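Tubulin/ftsz, gtpase (Methanosaeta thermophila, PDB 3ZID) binds GTP as a tubulin/FtsZ-like cytoskeletal GTPase and is probably involved in controlling archaeal cell shape. Local coordinates at residues G228-A239 and E313-R324. Numbering follows the deposited sequence.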
loop_
_atom_site.group_PDB
_atom_site.type_symbol
_atom_site.label_atom_id
_atom_site.label_comp_id
_atom_site.label_asym_id
_atom_site.label_seq_id
_atom_site.Cartn_x
_atom_site.Cartn_y
_atom_site.Cartn_z
ATOM N N GLY A 228 -16.725 5.278 -0.700
ATOM C CA GLY A 228 -16.105 6.585 -0.577
ATOM C C GLY A 228 -15.072 6.907 -1.645
ATOM O O GLY A 228 -15.368 6.826 -2.833
ATOM N N LEU A 229 -13.857 7.241 -1.211
ATOM C CA LEU A 229 -12.734 7.571 -2.108
ATOM C C LEU A 229 -12.125 6.382 -2.829
ATOM O O LEU A 229 -11.252 6.570 -3.674
ATOM C CB LEU A 229 -11.581 8.201 -1.326
ATOM C CG LEU A 229 -11.751 9.510 -0.573
ATOM C CD1 LEU A 229 -10.455 9.788 0.158
ATOM C CD2 LEU A 229 -12.099 10.636 -1.529
ATOM N N ARG A 230 -12.537 5.174 -2.438
ATOM C CA ARG A 230 -11.962 3.916 -2.932
ATOM C C ARG A 230 -10.505 3.787 -2.520
ATOM O O ARG A 230 -9.678 3.167 -3.206
ATOM C CB ARG A 230 -12.133 3.777 -4.443
ATOM C CG ARG A 230 -13.577 3.635 -4.862
ATOM C CD ARG A 230 -13.714 3.764 -6.353
ATOM N NE ARG A 230 -12.984 2.729 -7.075
ATOM C CZ ARG A 230 -13.502 1.551 -7.402
ATOM N NH1 ARG A 230 -14.751 1.248 -7.063
ATOM N NH2 ARG A 230 -12.772 0.672 -8.070
ATOM N N MET A 231 -10.198 4.401 -1.386
ATOM C CA MET A 231 -8.908 4.244 -0.758
ATOM C C MET A 231 -9.175 4.010 0.705
ATOM O O MET A 231 -10.145 4.524 1.259
ATOM C CB MET A 231 -8.093 5.525 -0.885
ATOM C CG MET A 231 -7.644 5.879 -2.270
ATOM S SD MET A 231 -6.925 7.523 -2.196
ATOM C CE MET A 231 -6.081 7.655 -3.752
ATOM N N GLY A 232 -8.276 3.279 1.348
ATOM C CA GLY A 232 -8.455 2.980 2.750
ATOM C C GLY A 232 -7.166 2.508 3.344
ATOM O O GLY A 232 -6.089 2.731 2.793
ATOM N N THR A 233 -7.278 1.809 4.459
ATOM C CA THR A 233 -6.103 1.323 5.139
ATOM C C THR A 233 -6.492 0.168 6.043
ATOM O O THR A 233 -7.667 -0.208 6.091
ATOM C CB THR A 233 -5.377 2.448 5.924
ATOM O OG1 THR A 233 -4.041 2.023 6.241
ATOM C CG2 THR A 233 -6.119 2.797 7.218
ATOM N N LEU A 234 -5.500 -0.413 6.711
ATOM C CA LEU A 234 -5.736 -1.486 7.668
ATOM C C LEU A 234 -5.309 -1.017 9.060
ATOM O O LEU A 234 -4.230 -0.446 9.238
ATOM C CB LEU A 234 -4.930 -2.729 7.296
ATOM C CG LEU A 234 -5.238 -3.362 5.949
ATOM C CD1 LEU A 234 -4.341 -4.578 5.709
ATOM C CD2 LEU A 234 -6.700 -3.785 5.898
ATOM N N GLY A 235 -6.139 -1.299 10.052
ATOM C CA GLY A 235 -5.771 -1.075 11.443
ATOM C C GLY A 235 -5.594 -2.406 12.180
ATOM O O GLY A 235 -6.059 -3.450 11.740
ATOM N N TYR A 236 -4.897 -2.372 13.301
ATOM C CA TYR A 236 -4.528 -3.611 13.946
ATOM C C TYR A 236 -4.224 -3.350 15.395
ATOM O O TYR A 236 -3.683 -2.304 15.737
ATOM C CB TYR A 236 -3.287 -4.165 13.282
ATOM C CG TYR A 236 -2.796 -5.485 13.808
ATOM C CD1 TYR A 236 -1.900 -5.562 14.865
ATOM C CD2 TYR A 236 -3.202 -6.664 13.206
ATOM C CE1 TYR A 236 -1.434 -6.788 15.309
ATOM C CE2 TYR A 236 -2.744 -7.872 13.632
ATOM C CZ TYR A 236 -1.875 -7.937 14.686
ATOM O OH TYR A 236 -1.442 -9.179 15.079
ATOM N N TYR A 237 -4.599 -4.294 16.246
ATOM C CA TYR A 237 -4.200 -4.257 17.635
ATOM C C TYR A 237 -4.206 -5.635 18.229
ATOM O O TYR A 237 -5.193 -6.341 18.125
ATOM C CB TYR A 237 -5.121 -3.363 18.443
ATOM C CG TYR A 237 -4.732 -3.302 19.907
ATOM C CD1 TYR A 237 -3.691 -2.499 20.352
ATOM C CD2 TYR A 237 -5.403 -4.083 20.838
ATOM C CE1 TYR A 237 -3.348 -2.462 21.692
ATOM C CE2 TYR A 237 -5.072 -4.043 22.172
ATOM C CZ TYR A 237 -4.044 -3.247 22.586
ATOM O OH TYR A 237 -3.724 -3.240 23.907
ATOM N N GLN A 238 -3.087 -6.009 18.822
ATOM C CA GLN A 238 -2.961 -7.260 19.554
ATOM C C GLN A 238 -3.066 -6.972 21.049
ATOM O O GLN A 238 -2.222 -6.283 21.584
ATOM C CB GLN A 238 -1.606 -7.884 19.276
ATOM C CG GLN A 238 -1.296 -9.061 20.166
ATOM C CD GLN A 238 -2.116 -10.250 19.800
ATOM O OE1 GLN A 238 -1.901 -10.816 18.749
ATOM N NE2 GLN A 238 -3.079 -10.625 20.642
ATOM N N ALA A 239 -4.103 -7.470 21.710
ATOM C CA ALA A 239 -4.262 -7.300 23.153
ATOM C C ALA A 239 -3.333 -8.199 23.963
ATOM O O ALA A 239 -2.866 -9.223 23.464
ATOM C CB ALA A 239 -5.722 -7.551 23.571
ATOM N N GLU A 313 -4.632 -14.593 22.783
ATOM C CA GLU A 313 -5.131 -13.327 23.291
ATOM C C GLU A 313 -5.722 -12.583 22.092
ATOM O O GLU A 313 -5.192 -12.664 20.993
ATOM C CB GLU A 313 -3.997 -12.533 23.932
ATOM C CG GLU A 313 -3.126 -13.352 24.887
ATOM C CD GLU A 313 -3.930 -13.958 26.017
ATOM O OE1 GLU A 313 -4.722 -13.228 26.645
ATOM O OE2 GLU A 313 -3.781 -15.168 26.279
ATOM N N PRO A 314 -6.856 -11.910 22.293
ATOM C CA PRO A 314 -7.572 -11.307 21.170
ATOM C C PRO A 314 -6.776 -10.259 20.387
ATOM O O PRO A 314 -5.956 -9.539 20.948
ATOM C CB PRO A 314 -8.803 -10.677 21.824
ATOM C CG PRO A 314 -8.485 -10.635 23.318
ATOM C CD PRO A 314 -7.580 -11.767 23.572
ATOM N N ARG A 315 -7.011 -10.229 19.079
ATOM C CA ARG A 315 -6.475 -9.191 18.224
ATOM C C ARG A 315 -7.591 -8.737 17.285
ATOM O O ARG A 315 -8.557 -9.470 17.004
ATOM C CB ARG A 315 -5.252 -9.667 17.438
ATOM C CG ARG A 315 -5.503 -10.831 16.493
ATOM C CD ARG A 315 -4.286 -11.002 15.574
ATOM N NE ARG A 315 -4.491 -12.074 14.602
ATOM C CZ ARG A 315 -3.629 -12.378 13.636
ATOM N NH1 ARG A 315 -2.508 -11.682 13.516
ATOM N NH2 ARG A 315 -3.884 -13.383 12.803
ATOM N N VAL A 316 -7.467 -7.508 16.820
ATOM C CA VAL A 316 -8.485 -6.918 15.988
ATOM C C VAL A 316 -7.840 -6.383 14.728
ATOM O O VAL A 316 -6.795 -5.726 14.769
ATOM C CB VAL A 316 -9.221 -5.769 16.715
ATOM C CG1 VAL A 316 -10.257 -5.127 15.793
ATOM C CG2 VAL A 316 -9.900 -6.291 17.982
ATOM N N LEU A 317 -8.484 -6.677 13.615
ATOM C CA LEU A 317 -8.145 -6.064 12.351
ATOM C C LEU A 317 -9.291 -5.177 11.909
ATOM O O LEU A 317 -10.442 -5.581 11.898
ATOM C CB LEU A 317 -7.877 -7.127 11.293
ATOM C CG LEU A 317 -7.573 -6.554 9.896
ATOM C CD1 LEU A 317 -6.148 -6.136 9.829
ATOM C CD2 LEU A 317 -7.862 -7.601 8.841
ATOM N N SER A 318 -8.960 -3.965 11.514
ATOM C CA SER A 318 -9.956 -3.081 10.945
ATOM C C SER A 318 -9.606 -2.761 9.489
ATOM O O SER A 318 -8.456 -2.473 9.154
ATOM C CB SER A 318 -10.062 -1.804 11.785
ATOM O OG SER A 318 -8.805 -1.142 11.858
ATOM N N VAL A 319 -10.600 -2.851 8.623
ATOM C CA VAL A 319 -10.416 -2.472 7.234
ATOM C C VAL A 319 -11.253 -1.235 7.100
ATOM O O VAL A 319 -12.452 -1.278 7.312
ATOM C CB VAL A 319 -10.888 -3.559 6.242
ATOM C CG1 VAL A 319 -10.612 -3.121 4.784
ATOM C CG2 VAL A 319 -10.219 -4.930 6.567
ATOM N N LEU A 320 -10.605 -0.122 6.790
ATOM C CA LEU A 320 -11.278 1.172 6.701
ATOM C C LEU A 320 -11.330 1.639 5.262
ATOM O O LEU A 320 -10.409 1.407 4.488
ATOM C CB LEU A 320 -10.525 2.232 7.486
ATOM C CG LEU A 320 -10.420 2.057 8.990
ATOM C CD1 LEU A 320 -9.719 3.274 9.581
ATOM C CD2 LEU A 320 -11.809 1.883 9.577
ATOM N N SER A 321 -12.438 2.272 4.919
ATOM C CA SER A 321 -12.615 2.964 3.663
ATOM C C SER A 321 -12.731 4.460 3.950
ATOM O O SER A 321 -13.472 4.851 4.848
ATOM C CB SER A 321 -13.904 2.451 3.008
ATOM O OG SER A 321 -14.253 3.190 1.859
ATOM N N LEU A 322 -12.034 5.301 3.182
ATOM C CA LEU A 322 -12.005 6.743 3.465
ATOM C C LEU A 322 -13.054 7.519 2.677
ATOM O O LEU A 322 -13.294 7.225 1.507
ATOM C CB LEU A 322 -10.619 7.324 3.167
ATOM C CG LEU A 322 -9.520 6.656 3.997
ATOM C CD1 LEU A 322 -8.158 7.293 3.729
ATOM C CD2 LEU A 322 -9.888 6.686 5.504
ATOM N N GLU A 323 -13.698 8.486 3.334
ATOM C CA GLU A 323 -14.509 9.495 2.648
ATOM C C GLU A 323 -13.641 10.697 2.281
ATOM O O GLU A 323 -13.825 11.308 1.238
ATOM C CB GLU A 323 -15.664 9.978 3.537
ATOM C CG GLU A 323 -16.706 8.916 3.860
ATOM C CD GLU A 323 -17.473 8.430 2.637
ATOM O OE1 GLU A 323 -17.901 9.268 1.817
ATOM O OE2 GLU A 323 -17.641 7.202 2.494
ATOM N N ARG A 324 -12.719 11.043 3.175
ATOM C CA ARG A 324 -11.822 12.181 3.007
ATOM C C ARG A 324 -10.388 11.760 3.337
ATOM O O ARG A 324 -10.165 10.870 4.167
ATOM C CB ARG A 324 -12.266 13.325 3.927
ATOM C CG ARG A 324 -13.736 13.655 3.767
ATOM C CD ARG A 324 -14.182 14.770 4.662
ATOM N NE ARG A 324 -14.670 14.302 5.953
ATOM C CZ ARG A 324 -14.023 14.503 7.093
ATOM N NH1 ARG A 324 -12.859 15.145 7.092
ATOM N NH2 ARG A 324 -14.534 14.068 8.227
#
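In the mixed four-stranded sheet of the C-terminal domain of the tubulin/FtsZ fold, strand 232-238 is the outermost of the four and pairs antiparallel with strand 315-322. Backbone bonds run from Leu229 N to Leu322 O (2.8 Å) at one end to Ala239 N to Pro314 O (2.9 Å) at the other. Leu234, Tyr236, Leu317 and Val319 point to one face, where helix 186-210 packs on Tyr236 and Leu317; there Leu234 CD2 lies alongside Val319 CG2 at 3.8 Å. On the other face Gly235 leaves room for Ser318 OG, which stands 3.1 Å from Gly235 CA and bonds to Ser253 O. With CG anti to the backbone N (chi1 -178°), the Tyr236 ring leans along the strand toward Arg315, whose NH1 donates to Tyr236 OH at 3.1 Å in the planes of both ring and guanidinium, themselves 86° apart. Gln278 takes Arg315 NE, and Phe203 makes a cation-pi contact with the same arginine. A valine in place of Tyr236 would probably leave Arg315 NH1 without this acceptor and its guanidinium less firmly fixed. Beyond it, Gln238 bends at chi2 (72°), and its NE2 grips Ala239 O and, from above the carbonyl plane, Glu313 O at 3.0 Å.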